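Local coordinates for protein xenavidin (Xenopus tropicalis, PDB 2UZ2) that binds biotin, as a frog member of the avidin family of tetrameric beta-barrel proteins, at residues Q9-K15 with N117-L122. Sequence-based numbering, arbitrary orientation.
Sequences QGQWRNK and NTFTRL
Strand 10-14 and the 117-121 end of strand 112-121 run antiparallel but strongly splayed, with 136° between their directions and 4.4 Å between their axes at closest approach. Both are extended; Gly10, at phi/psi 106/-160, takes angles that call for glycine. Arg13 and Thr120 form the one hydrogen-bonded pair. Arg13 N to Thr120 O and Thr120 N to Arg13 O are both 2.9 Å. CA-H...O contacts flank it, Trp12 CA to Thr120 O and Phe119 CA to Arg13 O, both 3.2 Å. Water 1 joins Gln11 O to Leu122 N. This pairing of first and last strands closes the eight-stranded avidin barrel. Asn14 and Phe119 share one face of the sheet, Arg13 and Thr120 the other. Asn14 CB sits 3.9 Å above the Phe119 ring centroid (CH-pi), and Asn14 ND2 hydrogen-bonds biotin. Water 2 links Asn14 ND2, weakly, to Asn117 OD1, which also accepts a hydrogen bond from Trp96 NE1. Arg121 starts away from strand 10-14; chi1 m and chi2 m bring its guanidinium back flat over Trp12, planes at 13°, CZ 3.6 Å from the six-membered ring centroid (cation-pi). Arg121 NH1 and NH2 both donate to Gln9 O, at 3.2 and 3.1 Å, and NH1 also to Gln11 O at 3.1 Å. Its NE salt-bridges Glu90. Trp12 NE1 hydrogen-bonds to Leu8 O.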
loop_
_atom_site.group_PDB
_atom_site.type_symbol
_atom_site.label_atom_id
_atom_site.label_comp_id
_atom_site.label_asym_id
_atom_site.label_seq_id
_atom_site.Cartn_x
_atom_site.Cartn_y
_atom_site.Cartn_z
ATOM N N GLN B 9 -0.983 -15.206 21.127
ATOM C CA GLN B 9 -1.995 -16.274 21.284
ATOM C C GLN B 9 -3.360 -15.736 21.698
ATOM O O GLN B 9 -3.465 -14.755 22.472
ATOM C CB GLN B 9 -1.591 -17.298 22.359
ATOM C CG GLN B 9 -0.374 -18.065 22.022
ATOM C CD GLN B 9 0.891 -17.471 22.650
ATOM O OE1 GLN B 9 0.999 -16.258 22.833
ATOM N NE2 GLN B 9 1.842 -18.316 22.967
ATOM N N GLY B 10 -4.402 -16.418 21.228
ATOM C CA GLY B 10 -5.756 -16.138 21.690
ATOM C C GLY B 10 -6.578 -15.412 20.660
ATOM O O GLY B 10 -6.262 -15.450 19.496
ATOM N N GLN B 11 -7.637 -14.764 21.131
ATOM C CA GLN B 11 -8.626 -14.187 20.232
ATOM C C GLN B 11 -8.505 -12.686 20.194
ATOM O O GLN B 11 -8.275 -12.036 21.225
ATOM C CB GLN B 11 -10.015 -14.586 20.686
ATOM C CG GLN B 11 -10.181 -16.079 20.711
ATOM C CD GLN B 11 -11.610 -16.527 20.540
ATOM O OE1 GLN B 11 -11.956 -17.611 21.020
ATOM N NE2 GLN B 11 -12.439 -15.730 19.865
ATOM N N TRP B 12 -8.650 -12.146 18.994
ATOM C CA TRP B 12 -8.595 -10.717 18.748
ATOM C C TRP B 12 -9.737 -10.369 17.806
ATOM O O TRP B 12 -10.202 -11.215 17.044
ATOM C CB TRP B 12 -7.297 -10.365 18.022
ATOM C CG TRP B 12 -6.027 -10.791 18.743
ATOM C CD1 TRP B 12 -5.412 -12.027 18.683
ATOM C CD2 TRP B 12 -5.218 -9.978 19.601
ATOM N NE1 TRP B 12 -4.272 -12.018 19.470
ATOM C CE2 TRP B 12 -4.129 -10.771 20.030
ATOM C CE3 TRP B 12 -5.307 -8.640 20.042
ATOM C CZ2 TRP B 12 -3.131 -10.276 20.896
ATOM C CZ3 TRP B 12 -4.319 -8.159 20.920
ATOM C CH2 TRP B 12 -3.254 -8.965 21.316
ATOM N N ARG B 13 -10.160 -9.110 17.843
ATOM C CA ARG B 13 -11.172 -8.650 16.892
ATOM C C ARG B 13 -10.743 -7.329 16.307
ATOM O O ARG B 13 -10.067 -6.537 16.965
ATOM C CB ARG B 13 -12.516 -8.444 17.593
ATOM C CG ARG B 13 -12.507 -7.479 18.767
ATOM C CD ARG B 13 -13.926 -7.069 19.204
ATOM N NE ARG B 13 -14.523 -6.076 18.313
ATOM C CZ ARG B 13 -15.697 -6.222 17.697
ATOM N NH1 ARG B 13 -16.426 -7.319 17.884
ATOM N NH2 ARG B 13 -16.147 -5.264 16.899
ATOM N N ASN B 14 -11.149 -7.064 15.080
ATOM C CA ASN B 14 -10.954 -5.696 14.574
ATOM C C ASN B 14 -12.249 -4.903 14.557
ATOM O O ASN B 14 -13.293 -5.396 14.971
ATOM C CB ASN B 14 -10.237 -5.693 13.228
ATOM C CG ASN B 14 -11.067 -6.315 12.105
ATOM O OD1 ASN B 14 -12.290 -6.385 12.195
ATOM N ND2 ASN B 14 -10.380 -6.759 11.034
ATOM N N LYS B 15 -12.198 -3.664 14.063
ATOM C CA LYS B 15 -13.353 -2.788 14.141
ATOM C C LYS B 15 -14.504 -3.270 13.253
ATOM O O LYS B 15 -15.667 -2.925 13.502
ATOM C CB LYS B 15 -12.937 -1.327 13.861
ATOM C CG LYS B 15 -11.700 -0.899 14.732
ATOM C CD LYS B 15 -11.204 0.547 14.501
ATOM C CE LYS B 15 -11.717 1.498 15.559
ATOM N NZ LYS B 15 -11.195 2.892 15.385
ATOM N N ASN B 117 -5.894 -2.276 9.758
ATOM C CA ASN B 117 -6.828 -2.482 10.851
ATOM C C ASN B 117 -6.100 -2.585 12.153
ATOM O O ASN B 117 -4.932 -3.006 12.184
ATOM C CB ASN B 117 -7.610 -3.766 10.659
ATOM C CG ASN B 117 -8.812 -3.587 9.758
ATOM O OD1 ASN B 117 -8.742 -3.979 8.609
ATOM N ND2 ASN B 117 -9.907 -2.952 10.257
ATOM N N THR B 118 -6.787 -2.196 13.215
ATOM C CA THR B 118 -6.245 -2.416 14.560
ATOM C C THR B 118 -7.081 -3.517 15.229
ATOM O O THR B 118 -8.327 -3.535 15.133
ATOM C CB THR B 118 -6.185 -1.107 15.414
ATOM O OG1 THR B 118 -5.177 -0.219 14.882
ATOM C CG2 THR B 118 -5.848 -1.405 16.857
ATOM N N PHE B 119 -6.390 -4.439 15.886
ATOM C CA PHE B 119 -7.051 -5.541 16.600
ATOM C C PHE B 119 -6.926 -5.336 18.099
ATOM O O PHE B 119 -5.888 -4.900 18.563
ATOM C CB PHE B 119 -6.435 -6.895 16.226
ATOM C CG PHE B 119 -6.692 -7.305 14.796
ATOM C CD1 PHE B 119 -7.713 -8.196 14.483
ATOM C CD2 PHE B 119 -5.881 -6.820 13.760
ATOM C CE1 PHE B 119 -7.940 -8.578 13.151
ATOM C CE2 PHE B 119 -6.090 -7.224 12.437
ATOM C CZ PHE B 119 -7.118 -8.127 12.146
ATOM N N THR B 120 -7.983 -5.662 18.847
ATOM C CA THR B 120 -7.943 -5.606 20.305
ATOM C C THR B 120 -8.451 -6.942 20.866
ATOM O O THR B 120 -8.931 -7.797 20.129
ATOM C CB THR B 120 -8.839 -4.509 20.848
ATOM O OG1 THR B 120 -10.181 -4.759 20.420
ATOM C CG2 THR B 120 -8.393 -3.133 20.317
ATOM N N ARG B 121 -8.351 -7.116 22.170
ATOM C CA ARG B 121 -8.963 -8.286 22.804
ATOM C C ARG B 121 -10.476 -8.152 22.849
ATOM O O ARG B 121 -11.033 -7.043 22.730
ATOM C CB ARG B 121 -8.400 -8.484 24.206
ATOM C CG ARG B 121 -6.930 -8.710 24.192
ATOM C CD ARG B 121 -6.606 -9.922 23.411
ATOM N NE ARG B 121 -5.274 -10.396 23.749
ATOM C CZ ARG B 121 -4.778 -11.555 23.336
ATOM N NH1 ARG B 121 -5.520 -12.355 22.576
ATOM N NH2 ARG B 121 -3.550 -11.919 23.702
ATOM N N LEU B 122 -11.143 -9.290 22.981
ATOM C CA LEU B 122 -12.605 -9.314 23.053
ATOM C C LEU B 122 -13.061 -8.724 24.392
ATOM O O LEU B 122 -12.533 -9.075 25.460
ATOM C CB LEU B 122 -13.129 -10.745 22.794
ATOM C CG LEU B 122 -13.197 -11.237 21.325
ATOM C CD1 LEU B 122 -12.021 -10.797 20.440
ATOM C CD2 LEU B 122 -13.356 -12.759 21.202
HETATM O O HOH W 1 -9.805 -11.838 23.491
HETATM O O HOH W 2 -7.944 -6.487 9.051
#